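Local structure of putative cytoplasmic protein (4IQN) at residues 12-17 and 180-185; 39-44 and 90-95; 114-119 and 157-162; 170-175 and 190-195. The protein is of unknown function, a putative cytoplasmic protein of Salmonella Typhimurium that belongs to the DUF5066 family. All coordinates share one frame; numbering follows the deposited sequence. Where two conformers were deposited one is given.

Contact 1 (12-17 and 180-185); sequences IELVKK and IGFTEE
Leu-14 reaches from helix 8-18 toward the loop at 180-185 and divides its two methyl groups between Ile-180 and Phe-182. Its CG stands anti to the carbonyl carbon (chi1 -60°), and from there the branches part. CD2 meets the tip of Ile-180, 3.8 Å from Ile-180 CD1, with the two side chains crossing at a slant, while CD1 is directed at the aromatic ring. Leucine and phenylalanine approach from opposite directions, and Leu-14 CD1 lies 3.8 Å from Phe-182 CE1, at the ring edge and close to the ring plane. One face of the same ring is occupied from within the loop, since Ile-180 CG2 sits 4.0 Å above the plane of Phe-182 and over its centre. Ile-180 thus works with both branches: CG2 covers the phenylalanine, and the longer CG1-CD1 arm meets the helix. Lys-17, one turn further along, adds its aliphatic portion, with Lys-17 CD 4.0 Å from Ile-180 CD1, the two side chains running alongside each other with opposite directions. The junction is therefore apolar. Beyond it the loop turns away, and an ST turn follows in which Glu-185 N donates to Thr-183 OG1 (3.2 Å). The contact fastens the loop between helices 166-174 and 190-207 against the N-terminal helix 8-18. Helix 166-174 packs against both: Tyr-171 touches Leu-14, and Ile-174 touches both Val-15 and Ile-180, so that loop and N-terminal helix share a common neighbour.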
# COMPACT_ATOMS: atom_id res chain seq x y z
N ILE A 12 -9.89 8.58 -11.80
CA ILE A 12 -10.46 9.55 -10.89
C ILE A 12 -11.93 9.84 -11.20
O ILE A 12 -12.75 9.93 -10.28
CB ILE A 12 -9.62 10.83 -10.84
CG1 ILE A 12 -8.19 10.54 -10.30
CG2 ILE A 12 -10.32 11.85 -9.97
CD1 ILE A 12 -8.13 10.14 -8.85
N GLU A 13 -12.30 9.94 -12.49
CA GLU A 13 -13.71 10.08 -12.84
C GLU A 13 -14.54 8.93 -12.28
O GLU A 13 -15.68 9.14 -11.82
CB GLU A 13 -13.94 10.19 -14.36
CG GLU A 13 -13.37 11.47 -14.99
CD GLU A 13 -13.76 12.75 -14.25
OE1 GLU A 13 -14.93 13.17 -14.34
OE2 GLU A 13 -12.90 13.35 -13.57
N LEU A 14 -14.02 7.71 -12.36
CA LEU A 14 -14.71 6.56 -11.80
C LEU A 14 -14.74 6.62 -10.27
O LEU A 14 -15.75 6.30 -9.66
CB LEU A 14 -14.09 5.25 -12.32
CG LEU A 14 -14.14 5.08 -13.84
CD1 LEU A 14 -13.21 3.96 -14.27
CD2 LEU A 14 -15.56 4.83 -14.33
N VAL A 15 -13.67 7.08 -9.65
CA VAL A 15 -13.64 7.21 -8.19
C VAL A 15 -14.68 8.24 -7.75
O VAL A 15 -15.46 7.96 -6.83
CB VAL A 15 -12.23 7.51 -7.66
CG1 VAL A 15 -12.29 7.90 -6.18
CG2 VAL A 15 -11.32 6.31 -7.84
N LYS A 16 -14.73 9.39 -8.44
CA LYS A 16 -15.79 10.40 -8.21
C LYS A 16 -17.18 9.80 -8.34
O LYS A 16 -18.11 10.19 -7.64
CB LYS A 16 -15.71 11.55 -9.22
CG LYS A 16 -14.61 12.54 -8.95
CD LYS A 16 -14.62 13.64 -9.99
CE LYS A 16 -13.44 14.55 -9.75
NZ LYS A 16 -13.32 15.51 -10.86
N LYS A 17 -17.32 8.85 -9.25
CA LYS A 17 -18.59 8.24 -9.53
C LYS A 17 -19.08 7.33 -8.42
O LYS A 17 -20.25 7.34 -8.14
CB LYS A 17 -18.55 7.49 -10.86
CG LYS A 17 -19.88 6.88 -11.24
CD LYS A 17 -19.87 6.37 -12.67
CE LYS A 17 -21.21 5.75 -13.02
NZ LYS A 17 -21.64 6.17 -14.38
N ILE A 180 -20.79 0.61 -13.75
CA ILE A 180 -19.46 1.21 -13.97
C ILE A 180 -18.92 0.99 -15.38
O ILE A 180 -17.95 1.63 -15.76
CB ILE A 180 -18.45 0.72 -12.90
CG1 ILE A 180 -17.35 1.76 -12.68
CG2 ILE A 180 -17.84 -0.61 -13.28
CD1 ILE A 180 -17.80 2.99 -11.94
N GLY A 181 -19.52 0.09 -16.15
CA GLY A 181 -19.12 -0.06 -17.56
C GLY A 181 -18.15 -1.18 -17.89
O GLY A 181 -17.86 -1.42 -19.06
N PHE A 182 -17.67 -1.90 -16.87
CA PHE A 182 -16.74 -2.99 -17.07
C PHE A 182 -16.84 -3.97 -15.89
O PHE A 182 -17.48 -3.66 -14.86
CB PHE A 182 -15.29 -2.48 -17.32
CG PHE A 182 -14.74 -1.66 -16.19
CD1 PHE A 182 -14.94 -0.29 -16.15
CD2 PHE A 182 -14.05 -2.27 -15.15
CE1 PHE A 182 -14.42 0.46 -15.12
CE2 PHE A 182 -13.56 -1.51 -14.08
CZ PHE A 182 -13.76 -0.15 -14.09
N THR A 183 -16.25 -5.15 -16.06
CA THR A 183 -16.12 -6.12 -14.99
C THR A 183 -14.67 -6.54 -14.85
O THR A 183 -13.81 -6.15 -15.64
CB THR A 183 -16.96 -7.42 -15.21
OG1 THR A 183 -16.40 -8.20 -16.26
CG2 THR A 183 -18.40 -7.12 -15.52
N GLU A 184 -14.43 -7.40 -13.86
CA GLU A 184 -13.11 -7.99 -13.60
C GLU A 184 -12.55 -8.70 -14.84
O GLU A 184 -11.33 -8.79 -15.02
CB GLU A 184 -13.19 -9.00 -12.41
CG GLU A 184 -13.83 -8.50 -11.12
CD GLU A 184 -15.37 -8.60 -11.08
OE1 GLU A 184 -15.94 -9.30 -11.94
OE2 GLU A 184 -16.00 -7.97 -10.19
N GLU A 185 -13.43 -9.22 -15.70
CA GLU A 185 -12.98 -9.95 -16.89
C GLU A 185 -12.33 -9.05 -17.93
O GLU A 185 -11.60 -9.54 -18.79
CB GLU A 185 -14.17 -10.72 -17.55
CG GLU A 185 -14.78 -11.80 -16.66
CD GLU A 185 -13.77 -12.79 -16.06
OE1 GLU A 185 -12.84 -13.20 -16.77
OE2 GLU A 185 -13.91 -13.16 -14.86

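Contact 2 (39-44 and 90-95); sequences KYRDPQ and YSPDEE
This is a packing contact of one arginine side chain against a backbone carbonyl and a proline ring, in which Arg-41, from the loop between strands 36-38 and 48-49, lies against the turn that leads into helix 93-99. The backbones come closest at Arg-41 and Ser-91, whose CA atoms are 6.9 Å apart. Arg-41 starts with CG anti to its N (chi1 -166°), and bends at chi2 and chi3 then swing the guanidinium past the turn. Its aliphatic part makes the first approach, with Arg-41 CD 3.8 Å from Tyr-90 O; further out, Arg-41 NH1 lies 4.0 Å from Pro-92 CD, the arginine crossing the proline at about a right angle. Pro-92 occupies the N-cap position, so the guanidinium passes obliquely by the residue that precedes the helix. Arg-41 and Pro-92 both pack on strands 124-128 and 135-140 of the antiparallel sheet, Leu-125 touching both, with Tyr-139 beside the arginine and Phe-137 beside the proline. The charged end of the arginine is engaged elsewhere: NH2 forms a salt bridge with Glu-210 and a hydrogen bond with the carbonyl of Pro-123. Tyr-90 OH donates to Glu-95 OE2 of the helix (2.6 Å), whose syn lone pair accepts, and Glu-95 also forms a salt bridge with Arg-127. In the other segment, Gln-44 N meets Asp-42 OD1 from above the carboxylate plane (2.9 Å), closing an Asx turn.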
# COMPACT_ATOMS: atom_id res chain seq x y z
N LYS A 39 12.06 6.75 1.77
CA LYS A 39 12.47 5.73 0.80
C LYS A 39 12.60 4.34 1.44
O LYS A 39 12.35 3.33 0.77
CB LYS A 39 13.80 6.13 0.16
CG LYS A 39 14.43 5.20 -0.87
CD LYS A 39 13.65 5.09 -2.18
CE LYS A 39 14.32 4.14 -3.20
NZ LYS A 39 15.41 4.78 -3.96
N TYR A 40 12.97 4.29 2.71
CA TYR A 40 13.32 3.03 3.38
C TYR A 40 12.46 2.76 4.59
O TYR A 40 11.89 3.66 5.21
CB TYR A 40 14.80 3.04 3.78
CG TYR A 40 15.73 3.17 2.59
CD1 TYR A 40 15.91 2.12 1.75
CD2 TYR A 40 16.42 4.37 2.31
CE1 TYR A 40 16.73 2.20 0.64
CE2 TYR A 40 17.26 4.46 1.20
CZ TYR A 40 17.40 3.36 0.38
OH TYR A 40 18.19 3.37 -0.72
N ARG A 41 12.34 1.47 4.92
CA ARG A 41 11.62 1.08 6.10
C ARG A 41 12.30 1.54 7.41
O ARG A 41 11.64 1.86 8.41
CB ARG A 41 11.48 -0.44 6.13
CG ARG A 41 10.46 -0.81 7.16
CD ARG A 41 9.47 -1.83 6.72
NE ARG A 41 9.38 -2.02 5.30
CZ ARG A 41 9.24 -3.22 4.74
NH1 ARG A 41 9.15 -4.31 5.51
NH2 ARG A 41 9.20 -3.33 3.44
N ASP A 42 13.62 1.54 7.40
CA ASP A 42 14.42 1.98 8.57
C ASP A 42 14.03 3.40 9.05
O ASP A 42 14.30 4.38 8.37
CB ASP A 42 15.90 1.88 8.20
CG ASP A 42 16.84 2.50 9.22
OD1 ASP A 42 16.41 2.83 10.38
OD2 ASP A 42 18.06 2.62 8.84
N PRO A 43 13.40 3.49 10.23
CA PRO A 43 12.94 4.81 10.69
C PRO A 43 14.06 5.86 10.84
O PRO A 43 13.79 7.07 10.74
CB PRO A 43 12.29 4.49 12.04
CG PRO A 43 11.91 3.03 11.93
CD PRO A 43 13.06 2.44 11.20
N GLN A 44 15.30 5.42 11.06
CA GLN A 44 16.41 6.38 11.26
C GLN A 44 16.98 6.88 9.93
O GLN A 44 17.79 7.79 9.91
CB GLN A 44 17.57 5.79 12.11
CG GLN A 44 17.17 4.95 13.31
CD GLN A 44 16.33 5.73 14.31
OE1 GLN A 44 15.12 5.52 14.43
NE2 GLN A 44 16.98 6.63 15.04
N TYR A 90 5.45 2.75 6.98
CA TYR A 90 4.67 1.86 7.79
C TYR A 90 5.50 0.59 7.92
O TYR A 90 6.30 0.27 7.04
CB TYR A 90 3.39 1.55 7.03
CG TYR A 90 2.31 0.83 7.77
CD1 TYR A 90 1.35 1.53 8.51
CD2 TYR A 90 2.21 -0.59 7.69
CE1 TYR A 90 0.34 0.86 9.18
CE2 TYR A 90 1.21 -1.25 8.38
CZ TYR A 90 0.27 -0.51 9.09
OH TYR A 90 -0.74 -1.11 9.73
N SER A 91 5.29 -0.14 8.98
CA SER A 91 5.99 -1.42 9.16
C SER A 91 4.92 -2.43 9.50
O SER A 91 4.07 -2.15 10.33
CB SER A 91 7.03 -1.32 10.28
OG SER A 91 7.69 -2.58 10.48
N PRO A 92 4.97 -3.62 8.88
CA PRO A 92 3.89 -4.55 9.03
C PRO A 92 3.96 -5.47 10.25
O PRO A 92 3.46 -6.59 10.22
CB PRO A 92 4.04 -5.38 7.77
CG PRO A 92 5.53 -5.52 7.63
CD PRO A 92 6.05 -4.17 8.05
N ASP A 93 4.50 -5.02 11.36
CA ASP A 93 4.66 -5.90 12.50
C ASP A 93 3.30 -6.37 13.09
O ASP A 93 3.19 -7.54 13.47
CB ASP A 93 5.56 -5.27 13.54
CG ASP A 93 6.93 -4.96 12.98
OD1 ASP A 93 6.97 -3.86 12.41
OD2 ASP A 93 7.93 -5.81 13.08
N GLU A 94 2.29 -5.49 13.13
CA GLU A 94 0.99 -5.86 13.72
C GLU A 94 0.30 -6.92 12.88
O GLU A 94 -0.21 -7.93 13.41
CB GLU A 94 0.08 -4.66 13.96
CG GLU A 94 0.47 -3.85 15.20
CD GLU A 94 -0.36 -2.57 15.45
OE1 GLU A 94 -1.22 -2.21 14.61
OE2 GLU A 94 -0.13 -1.92 16.51
N GLU A 95 0.31 -6.69 11.57
CA GLU A 95 -0.25 -7.65 10.62
C GLU A 95 0.47 -8.99 10.73
O GLU A 95 -0.15 -10.03 10.75
CB GLU A 95 -0.15 -7.11 9.19
CG GLU A 95 -1.06 -5.92 8.91
CD GLU A 95 -0.52 -4.52 9.32
OE1 GLU A 95 0.57 -4.42 9.95
OE2 GLU A 95 -1.23 -3.52 8.97

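Contact 3 (114-119 and 157-162); sequences PVWSND and NEFWLA
The backbones stay well apart, the nearest CA atoms, those of Trp-116 and Asn-157, being 10.1 Å from each other, so side chains make the contact between an irregular loop and strand 158-161, an outer strand of the four-stranded antiparallel sheet. Trp-116 points its CB toward the strand and has CG anti to the backbone N (chi1 -153°), which extends the indole toward the strand. Its six-membered ring makes the contact: Trp-116 CZ2 is 3.8 Å from Phe-159 CB, near the root of the phenylalanine. The two side chains cross at a slant. Phe-159 likewise points its CB toward the loop, and its ring atom CD2 comes within 4.2 Å of Trp-116 CZ2.

The indole has further partners. Its NE1 hydrogen-bonds to Glu-210, Tyr-212 meets it edge-to-face, and Met-154 of the adjacent strand 151-155 touches it. Phe-159 for its part packs on Ala-152 and on Leu-207 of helix 190-207. Past the tryptophan, Ser-117 OG accepts from Asp-119 N at 3.2 Å with an angle of 164°, forming an ST turn. At the start of the strand segment, the carbonyl Asn-157 O lies at the indole edge, near its plane, 4.1 Å from Trp-116 CH2.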
# COMPACT_ATOMS: atom_id res chain seq x y z
N PRO A 114 11.69 -6.72 17.21
CA PRO A 114 11.03 -6.83 15.92
C PRO A 114 10.34 -8.10 15.54
O PRO A 114 10.91 -9.18 15.72
CB PRO A 114 12.17 -6.54 14.94
CG PRO A 114 13.37 -7.11 15.61
CD PRO A 114 13.16 -6.88 17.09
N VAL A 115 9.12 -7.97 15.02
CA VAL A 115 8.37 -9.14 14.57
C VAL A 115 8.78 -9.50 13.13
O VAL A 115 9.12 -10.65 12.84
CB VAL A 115 6.86 -8.91 14.69
CG1 VAL A 115 6.09 -10.09 14.09
CG2 VAL A 115 6.47 -8.80 16.15
N TRP A 116 8.71 -8.53 12.25
CA TRP A 116 9.13 -8.66 10.86
C TRP A 116 10.58 -8.28 10.71
O TRP A 116 11.14 -7.65 11.61
CB TRP A 116 8.28 -7.75 9.98
CG TRP A 116 8.11 -8.19 8.59
CD1 TRP A 116 8.55 -7.55 7.48
CD2 TRP A 116 7.42 -9.38 8.12
NE1 TRP A 116 8.16 -8.24 6.35
CE2 TRP A 116 7.49 -9.37 6.73
CE3 TRP A 116 6.75 -10.42 8.76
CZ2 TRP A 116 6.89 -10.38 5.94
CZ3 TRP A 116 6.19 -11.42 8.00
CH2 TRP A 116 6.27 -11.39 6.60
N SER A 117 11.18 -8.67 9.60
CA SER A 117 12.56 -8.33 9.29
C SER A 117 12.78 -6.83 9.39
O SER A 117 11.90 -6.05 9.09
CB SER A 117 12.91 -8.77 7.88
OG SER A 117 14.22 -8.36 7.53
N ASN A 118 13.96 -6.45 9.86
CA ASN A 118 14.37 -5.03 9.88
C ASN A 118 15.62 -4.83 9.04
O ASN A 118 16.41 -3.92 9.29
CB ASN A 118 14.60 -4.53 11.31
CG ASN A 118 15.61 -5.35 12.09
OD1 ASN A 118 16.23 -6.30 11.60
ND2 ASN A 118 15.80 -4.96 13.33
N ASP A 119 15.83 -5.69 8.05
CA ASP A 119 17.00 -5.57 7.21
C ASP A 119 17.10 -4.13 6.66
O ASP A 119 16.10 -3.56 6.24
CB ASP A 119 16.95 -6.56 6.06
CG ASP A 119 18.23 -6.58 5.26
OD1 ASP A 119 18.47 -5.70 4.42
OD2 ASP A 119 19.00 -7.52 5.45
N ASN A 157 0.73 -15.20 7.33
CA ASN A 157 2.17 -15.08 7.33
C ASN A 157 2.83 -14.80 6.01
O ASN A 157 4.05 -14.76 5.96
CB ASN A 157 2.75 -16.40 7.81
CG ASN A 157 2.37 -17.55 6.90
OD1 ASN A 157 1.17 -17.77 6.67
ND2 ASN A 157 3.36 -18.26 6.34
N GLU A 158 2.05 -14.61 4.94
CA GLU A 158 2.59 -14.50 3.58
C GLU A 158 2.62 -13.03 3.12
O GLU A 158 1.71 -12.26 3.42
CB GLU A 158 1.74 -15.32 2.58
CG GLU A 158 1.67 -16.82 2.83
CD GLU A 158 2.85 -17.58 2.26
OE1 GLU A 158 3.67 -17.00 1.53
OE2 GLU A 158 2.97 -18.78 2.55
N PHE A 159 3.67 -12.66 2.41
CA PHE A 159 3.83 -11.29 1.89
C PHE A 159 4.34 -11.38 0.47
O PHE A 159 5.31 -12.09 0.23
CB PHE A 159 4.86 -10.54 2.78
CG PHE A 159 5.09 -9.10 2.40
CD1 PHE A 159 5.76 -8.77 1.25
CD2 PHE A 159 4.66 -8.08 3.24
CE1 PHE A 159 5.97 -7.45 0.90
CE2 PHE A 159 4.86 -6.77 2.90
CZ PHE A 159 5.51 -6.44 1.73
N TRP A 160 3.67 -10.75 -0.49
CA TRP A 160 4.06 -10.84 -1.90
C TRP A 160 3.71 -9.61 -2.73
O TRP A 160 2.80 -8.88 -2.41
CB TRP A 160 3.40 -12.07 -2.57
CG TRP A 160 1.90 -12.00 -2.71
CD1 TRP A 160 1.20 -11.70 -3.85
CD2 TRP A 160 0.91 -12.31 -1.72
NE1 TRP A 160 -0.14 -11.77 -3.62
CE2 TRP A 160 -0.36 -12.14 -2.33
CE3 TRP A 160 0.96 -12.67 -0.37
CZ2 TRP A 160 -1.55 -12.30 -1.64
CZ3 TRP A 160 -0.24 -12.86 0.32
CH2 TRP A 160 -1.47 -12.69 -0.33
N LEU A 161 4.44 -9.41 -3.82
CA LEU A 161 4.12 -8.37 -4.80
C LEU A 161 2.93 -8.84 -5.63
O LEU A 161 2.90 -9.97 -6.13
CB LEU A 161 5.25 -8.05 -5.71
CG LEU A 161 6.17 -6.89 -5.45
CD1 LEU A 161 6.60 -6.42 -6.83
CD2 LEU A 161 5.65 -5.75 -4.61
N ALA A 162 1.98 -7.95 -5.76
CA ALA A 162 0.70 -8.27 -6.35
C ALA A 162 0.40 -7.34 -7.57
O ALA A 162 1.10 -7.43 -8.60
CB ALA A 162 -0.34 -8.28 -5.27

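Contact 4 (170-175 and 190-195); sequences LYNIIS and PQWKAQ
With chi1 at -70°, Trp-192 sets its CG anti to the carbonyl carbon and sends the indole from helix 190-207 toward helix 166-174, where Tyr-171, at an unusual chi1 of -92°, brings its CB and ring to meet it. The far corner of the six-membered ring makes the closest approach: Trp-192 CH2 is 3.9 Å from Tyr-171 CB and 4.1 Å from Tyr-171 CG. The neighbouring Trp-192 CZ2 lies 4.1 Å from Tyr-171 CD2, so this corner of the indole bears on the base and one flank of the phenol. The side chains run roughly at right angles, yet the rings themselves are inclined at 47° with centroids 6.0 Å apart, an oblique aromatic pair. On the same helical segment, Asn-172 O receives both Ser-175 N (3.2 Å) and Ser-175 OG (2.8 Å). The aromatic pair is buried and joins two helices that are consecutive in the chain, separated by the loop that includes 180-185. Tyr-171 also reaches helix 8-18, touching Asn-10 and Leu-11 while its OH hydrogen-bonds to Ser-7 O, so helix 166-174 lies between the N-terminal helix and helix 190-207.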
# COMPACT_ATOMS: atom_id res chain seq x y z
N LEU A 170 -7.22 -0.26 -7.74
CA LEU A 170 -8.48 0.44 -7.66
C LEU A 170 -9.46 0.09 -8.80
O LEU A 170 -10.68 0.00 -8.55
CB LEU A 170 -8.27 1.96 -7.58
CG LEU A 170 -7.73 2.39 -6.23
CD1 LEU A 170 -7.49 3.90 -6.30
CD2 LEU A 170 -8.68 2.08 -5.07
N TYR A 171 -8.96 -0.09 -10.01
CA TYR A 171 -9.83 -0.51 -11.11
C TYR A 171 -10.53 -1.81 -10.73
O TYR A 171 -11.73 -2.01 -11.02
CB TYR A 171 -9.06 -0.68 -12.43
CG TYR A 171 -9.03 0.56 -13.29
CD1 TYR A 171 -10.14 0.93 -14.08
CD2 TYR A 171 -7.93 1.38 -13.32
CE1 TYR A 171 -10.12 2.06 -14.86
CE2 TYR A 171 -7.90 2.52 -14.13
CZ TYR A 171 -8.99 2.87 -14.89
OH TYR A 171 -8.98 4.01 -15.69
N ASN A 172 -9.78 -2.70 -10.10
CA ASN A 172 -10.36 -3.97 -9.67
C ASN A 172 -11.40 -3.76 -8.55
O ASN A 172 -12.50 -4.31 -8.63
CB ASN A 172 -9.28 -4.97 -9.31
CG ASN A 172 -8.64 -5.61 -10.53
OD1 ASN A 172 -7.66 -5.12 -11.11
ND2 ASN A 172 -9.19 -6.70 -10.94
N ILE A 173 -11.11 -2.90 -7.57
CA ILE A 173 -12.08 -2.61 -6.51
C ILE A 173 -13.39 -2.09 -7.11
O ILE A 173 -14.47 -2.56 -6.76
CB ILE A 173 -11.53 -1.60 -5.47
CG1 ILE A 173 -10.38 -2.20 -4.67
CG2 ILE A 173 -12.62 -1.05 -4.57
CD1 ILE A 173 -10.73 -3.40 -3.83
N ILE A 174 -13.26 -1.14 -8.02
CA ILE A 174 -14.40 -0.45 -8.60
C ILE A 174 -15.20 -1.29 -9.61
O ILE A 174 -16.36 -0.98 -9.88
CB ILE A 174 -13.90 0.83 -9.29
CG1 ILE A 174 -13.52 1.84 -8.20
CG2 ILE A 174 -14.95 1.39 -10.23
CD1 ILE A 174 -12.81 3.06 -8.71
N SER A 175 -14.60 -2.36 -10.12
CA SER A 175 -15.23 -3.19 -11.17
C SER A 175 -16.55 -3.84 -10.75
O SER A 175 -17.39 -4.13 -11.59
CB SER A 175 -14.27 -4.29 -11.70
OG SER A 175 -14.03 -5.28 -10.72
N PRO A 190 -2.42 -6.68 -20.79
CA PRO A 190 -1.02 -7.11 -20.97
C PRO A 190 -0.06 -6.10 -20.41
O PRO A 190 0.99 -6.47 -19.93
CB PRO A 190 -0.86 -7.26 -22.47
CG PRO A 190 -2.07 -6.69 -23.07
CD PRO A 190 -3.16 -6.75 -22.07
N GLN A 191 -0.43 -4.82 -20.46
CA GLN A 191 0.53 -3.82 -19.93
C GLN A 191 0.71 -3.92 -18.44
O GLN A 191 1.83 -3.64 -17.91
CB GLN A 191 0.20 -2.39 -20.41
CG GLN A 191 -1.13 -1.88 -19.96
CD GLN A 191 -2.26 -2.12 -20.98
OE1 GLN A 191 -2.40 -3.20 -21.64
NE2 GLN A 191 -3.12 -1.09 -21.09
N TRP A 192 -0.36 -4.28 -17.72
CA TRP A 192 -0.26 -4.56 -16.30
C TRP A 192 0.57 -5.77 -16.00
O TRP A 192 1.44 -5.72 -15.12
CB TRP A 192 -1.63 -4.64 -15.65
CG TRP A 192 -2.36 -3.30 -15.56
CD1 TRP A 192 -1.82 -2.03 -15.65
CD2 TRP A 192 -3.74 -3.12 -15.27
NE1 TRP A 192 -2.78 -1.09 -15.45
CE2 TRP A 192 -3.98 -1.72 -15.24
CE3 TRP A 192 -4.84 -4.00 -15.11
CZ2 TRP A 192 -5.24 -1.18 -14.97
CZ3 TRP A 192 -6.07 -3.46 -14.87
CH2 TRP A 192 -6.28 -2.05 -14.83
N LYS A 193 0.32 -6.89 -16.70
CA LYS A 193 1.14 -8.09 -16.48
C LYS A 193 2.62 -7.80 -16.75
O LYS A 193 3.50 -8.25 -15.99
CB LYS A 193 0.62 -9.33 -17.29
CG LYS A 193 0.91 -10.68 -16.54
CD LYS A 193 -0.24 -11.09 -15.57
CE LYS A 193 0.13 -11.81 -14.24
NZ LYS A 193 0.94 -13.09 -14.22
N ALA A 194 2.90 -7.06 -17.80
CA ALA A 194 4.27 -6.71 -18.19
C ALA A 194 4.94 -5.87 -17.09
O ALA A 194 6.10 -6.09 -16.80
CB ALA A 194 4.29 -5.95 -19.47
N GLN A 195 4.21 -4.94 -16.50
CA GLN A 195 4.78 -4.14 -15.41
C GLN A 195 4.99 -4.99 -14.14
O GLN A 195 6.00 -4.84 -13.44
CB GLN A 195 3.95 -2.90 -15.13
CG GLN A 195 4.59 -1.96 -14.15
CD GLN A 195 5.85 -1.35 -14.72
OE1 GLN A 195 5.83 -0.76 -15.79
NE2 GLN A 195 6.97 -1.50 -14.02

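In the fold
The contacts form two groups on the fold. Contacts 1 and 4, with centres about 12 Å apart, touch each other, the helix 166-174 of contact 4 packing against both segments of contact 1. Contacts 2 and 3, with centres about 10 Å apart, meet where Asp-93 OD2 hydrogen-bonds to Trp-116 N and Pro-92 packs on the indole. Contact 4 is buried, whereas the other three are partly buried, contact 1 lying farthest from the chain centre at about 20 Å. Aliphatic methyls dominate contact 1 and aromatic rings contacts 3 and 4; contact 2 relies on an arginine. Glu-210 binds both Arg-41 and Trp-116, giving contacts 2 and 3 a common polar partner.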